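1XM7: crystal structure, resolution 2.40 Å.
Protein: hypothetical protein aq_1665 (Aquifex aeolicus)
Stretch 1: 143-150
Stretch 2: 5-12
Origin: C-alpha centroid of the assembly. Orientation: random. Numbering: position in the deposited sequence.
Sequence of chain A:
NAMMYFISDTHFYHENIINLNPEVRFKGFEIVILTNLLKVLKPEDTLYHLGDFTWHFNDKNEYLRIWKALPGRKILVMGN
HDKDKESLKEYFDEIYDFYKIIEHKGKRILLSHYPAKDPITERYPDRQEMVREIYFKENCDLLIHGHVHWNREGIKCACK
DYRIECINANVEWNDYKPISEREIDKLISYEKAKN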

# COMPACT_ATOMS: atom_id res chain seq x y z
N LEU A 143 9.09 -1.16 -8.50
CA LEU A 143 8.68 -0.33 -7.39
C LEU A 143 7.20 -0.55 -7.18
O LEU A 143 6.41 -0.37 -8.10
CB LEU A 143 8.91 1.15 -7.68
CG LEU A 143 8.27 2.13 -6.68
CD1 LEU A 143 8.86 1.93 -5.29
CD2 LEU A 143 8.48 3.57 -7.14
N ILE A 144 6.83 -0.98 -5.99
CA ILE A 144 5.43 -1.18 -5.66
C ILE A 144 5.16 -0.03 -4.69
O ILE A 144 5.88 0.13 -3.70
CB ILE A 144 5.19 -2.52 -4.97
CG1 ILE A 144 5.71 -3.64 -5.86
CG2 ILE A 144 3.70 -2.71 -4.69
CD1 ILE A 144 5.31 -5.01 -5.38
N HIS A 145 4.15 0.77 -4.99
CA HIS A 145 3.82 1.91 -4.14
C HIS A 145 2.32 2.14 -4.03
O HIS A 145 1.53 1.33 -4.48
CB HIS A 145 4.47 3.17 -4.72
CG HIS A 145 3.89 3.57 -6.04
ND1 HIS A 145 2.61 4.05 -6.17
CD2 HIS A 145 4.39 3.48 -7.29
CE1 HIS A 145 2.34 4.24 -7.45
NE2 HIS A 145 3.40 3.90 -8.15
N GLY A 146 1.96 3.25 -3.40
CA GLY A 146 0.56 3.62 -3.26
C GLY A 146 0.46 5.12 -3.48
O GLY A 146 0.91 5.65 -4.50
N HIS A 147 -0.15 5.80 -2.53
CA HIS A 147 -0.28 7.25 -2.58
C HIS A 147 -1.13 7.89 -3.68
O HIS A 147 -1.91 8.80 -3.39
CB HIS A 147 1.13 7.86 -2.60
CG HIS A 147 1.14 9.34 -2.42
ND1 HIS A 147 1.12 10.22 -3.49
CD2 HIS A 147 1.15 10.11 -1.30
CE1 HIS A 147 1.11 11.46 -3.03
NE2 HIS A 147 1.13 11.42 -1.71
N VAL A 148 -1.01 7.44 -4.93
CA VAL A 148 -1.80 8.03 -6.01
C VAL A 148 -3.21 7.44 -6.14
O VAL A 148 -3.37 6.27 -6.50
CB VAL A 148 -1.11 7.89 -7.38
CG1 VAL A 148 -1.86 8.70 -8.42
CG2 VAL A 148 0.34 8.36 -7.27
N HIS A 149 -4.22 8.25 -5.85
CA HIS A 149 -5.60 7.79 -5.89
C HIS A 149 -6.18 7.67 -7.28
O HIS A 149 -5.61 8.12 -8.27
CB HIS A 149 -6.50 8.72 -5.07
CG HIS A 149 -6.07 8.87 -3.65
ND1 HIS A 149 -5.70 7.79 -2.86
CD2 HIS A 149 -5.94 9.96 -2.86
CE1 HIS A 149 -5.36 8.22 -1.66
NE2 HIS A 149 -5.49 9.53 -1.64
N TRP A 150 -7.35 7.04 -7.33
CA TRP A 150 -8.05 6.83 -8.57
C TRP A 150 -8.46 8.17 -9.16
O TRP A 150 -8.80 9.11 -8.44
CB TRP A 150 -9.31 5.99 -8.31
CG TRP A 150 -10.14 5.77 -9.54
CD1 TRP A 150 -10.05 4.72 -10.42
CD2 TRP A 150 -11.11 6.67 -10.09
NE1 TRP A 150 -10.90 4.92 -11.48
CE2 TRP A 150 -11.57 6.11 -11.30
CE3 TRP A 150 -11.64 7.90 -9.67
CZ2 TRP A 150 -12.52 6.74 -12.11
CZ3 TRP A 150 -12.59 8.53 -10.48
CH2 TRP A 150 -13.02 7.95 -11.68
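Stretch 2 (5-12) YFISDTHF

The contact joins two strand ends and the loops that follow them, apolar at the strands and polar in the loops, with one hydrogen bond between the stretches. Both run in roughly the same direction: the end-to-end lines from CA 144 to CA 149 and from CA 6 to CA 11 lie 29° apart. They are distant in sequence, since no two touching residues are closer than 137 positions.

Stretch 2 is strand at residues 5-7, extended throughout. Ser 8 keeps an extended backbone. Asp 9 then turns to positive phi (59/46), and His 11 does so again (47/44).

The register pairs Ile 144 with Phe 6, Gly 146 with Ser 8 and His 147 with Asp 9. CA of Ile 144 is 8.1 Å from CA of Phe 6, CA of Gly 146 is 5.6 Å from CA of Ser 8, and CA of His 147 is 6.5 Å from CA of Asp 9; of these CA pairs, Gly 146 and Ser 8 are the closest. The wider gap at the strands is filled by side chains. Ile 144 and Phe 6 both point toward the other stretch, and CD1 of Ile 144 sits over one face of the Phe 6 ring, 4.0 Å from its centroid. Ile 7 points away.

At Gly 146 the lack of a side chain makes room. Gly 146 CA lies 3.3 Å from Ser 8 OG and 3.4 Å from Asp 9 OD1. An ideal CB here would clash with both oxygens.

Asp 9 makes the hydrogen bond between the two loops. Asp 9 OD1 accepts a hydrogen bond from His 147 N at 2.9 Å. Asp 9 OD1 also accepts one from Ser 8 OG at 2.8 Å, within stretch 2.

Farther along, CE1 of His 149 lies 3.8 Å from CE1 of His 11 and 3.9 Å from Asp 9 OD2. The two histidine rings meet obliquely, with planes at 69°. A weak hydrogen bond from His 11 ND1 to Asp 9 O, 3.4 Å long, links the His 11 ring to its own loop.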

# COMPACT_ATOMS: atom_id res chain seq x y z
N TYR A 5 1.35 -10.29 -0.38
CA TYR A 5 0.28 -9.42 -0.86
C TYR A 5 0.62 -7.97 -0.59
O TYR A 5 1.35 -7.67 0.34
CB TYR A 5 -1.03 -9.75 -0.16
CG TYR A 5 -1.53 -11.13 -0.48
CD1 TYR A 5 -1.20 -12.21 0.34
CD2 TYR A 5 -2.30 -11.36 -1.62
CE1 TYR A 5 -1.62 -13.50 0.03
CE2 TYR A 5 -2.72 -12.64 -1.94
CZ TYR A 5 -2.39 -13.70 -1.12
OH TYR A 5 -2.82 -14.97 -1.43
N PHE A 6 0.09 -7.07 -1.42
CA PHE A 6 0.36 -5.66 -1.26
C PHE A 6 -0.91 -4.86 -1.42
O PHE A 6 -1.69 -5.10 -2.33
CB PHE A 6 1.39 -5.19 -2.27
CG PHE A 6 2.56 -6.11 -2.38
CD1 PHE A 6 2.45 -7.30 -3.09
CD2 PHE A 6 3.74 -5.83 -1.71
CE1 PHE A 6 3.49 -8.21 -3.12
CE2 PHE A 6 4.79 -6.73 -1.73
CZ PHE A 6 4.67 -7.93 -2.44
N ILE A 7 -1.08 -3.91 -0.51
CA ILE A 7 -2.26 -3.07 -0.49
C ILE A 7 -1.85 -1.77 0.17
O ILE A 7 -0.87 -1.74 0.92
CB ILE A 7 -3.34 -3.75 0.37
CG1 ILE A 7 -4.70 -3.06 0.20
CG2 ILE A 7 -2.87 -3.78 1.84
CD1 ILE A 7 -5.87 -3.90 0.75
N SER A 8 -2.57 -0.69 -0.10
CA SER A 8 -2.22 0.57 0.52
C SER A 8 -3.33 1.60 0.41
O SER A 8 -4.27 1.43 -0.37
CB SER A 8 -0.94 1.14 -0.10
OG SER A 8 -1.18 1.50 -1.44
N ASP A 9 -3.21 2.66 1.19
CA ASP A 9 -4.19 3.74 1.19
C ASP A 9 -5.57 3.25 1.55
O ASP A 9 -6.55 3.60 0.90
CB ASP A 9 -4.22 4.43 -0.17
CG ASP A 9 -2.86 4.87 -0.61
OD1 ASP A 9 -2.15 4.07 -1.25
OD2 ASP A 9 -2.47 6.01 -0.30
N THR A 10 -5.64 2.43 2.60
CA THR A 10 -6.91 1.89 3.05
C THR A 10 -7.80 2.95 3.68
O THR A 10 -9.03 2.88 3.60
CB THR A 10 -6.67 0.74 4.02
OG1 THR A 10 -5.66 1.11 4.96
CG2 THR A 10 -6.20 -0.49 3.27
N HIS A 11 -7.17 3.95 4.30
CA HIS A 11 -7.89 5.05 4.93
C HIS A 11 -9.03 4.58 5.82
O HIS A 11 -10.13 5.14 5.78
CB HIS A 11 -8.45 6.01 3.87
CG HIS A 11 -7.44 6.99 3.34
ND1 HIS A 11 -6.51 6.66 2.37
CD2 HIS A 11 -7.23 8.29 3.63
CE1 HIS A 11 -5.77 7.71 2.10
NE2 HIS A 11 -6.18 8.72 2.85
N PHE A 12 -8.79 3.54 6.62
CA PHE A 12 -9.82 3.04 7.51
C PHE A 12 -10.33 4.19 8.36
O PHE A 12 -9.55 4.95 8.91
CB PHE A 12 -9.27 1.95 8.42
CG PHE A 12 -8.99 0.65 7.73
CD1 PHE A 12 -10.00 -0.02 7.05
CD2 PHE A 12 -7.73 0.08 7.80
CE1 PHE A 12 -9.75 -1.26 6.45
CE2 PHE A 12 -7.47 -1.16 7.20
CZ PHE A 12 -8.49 -1.83 6.53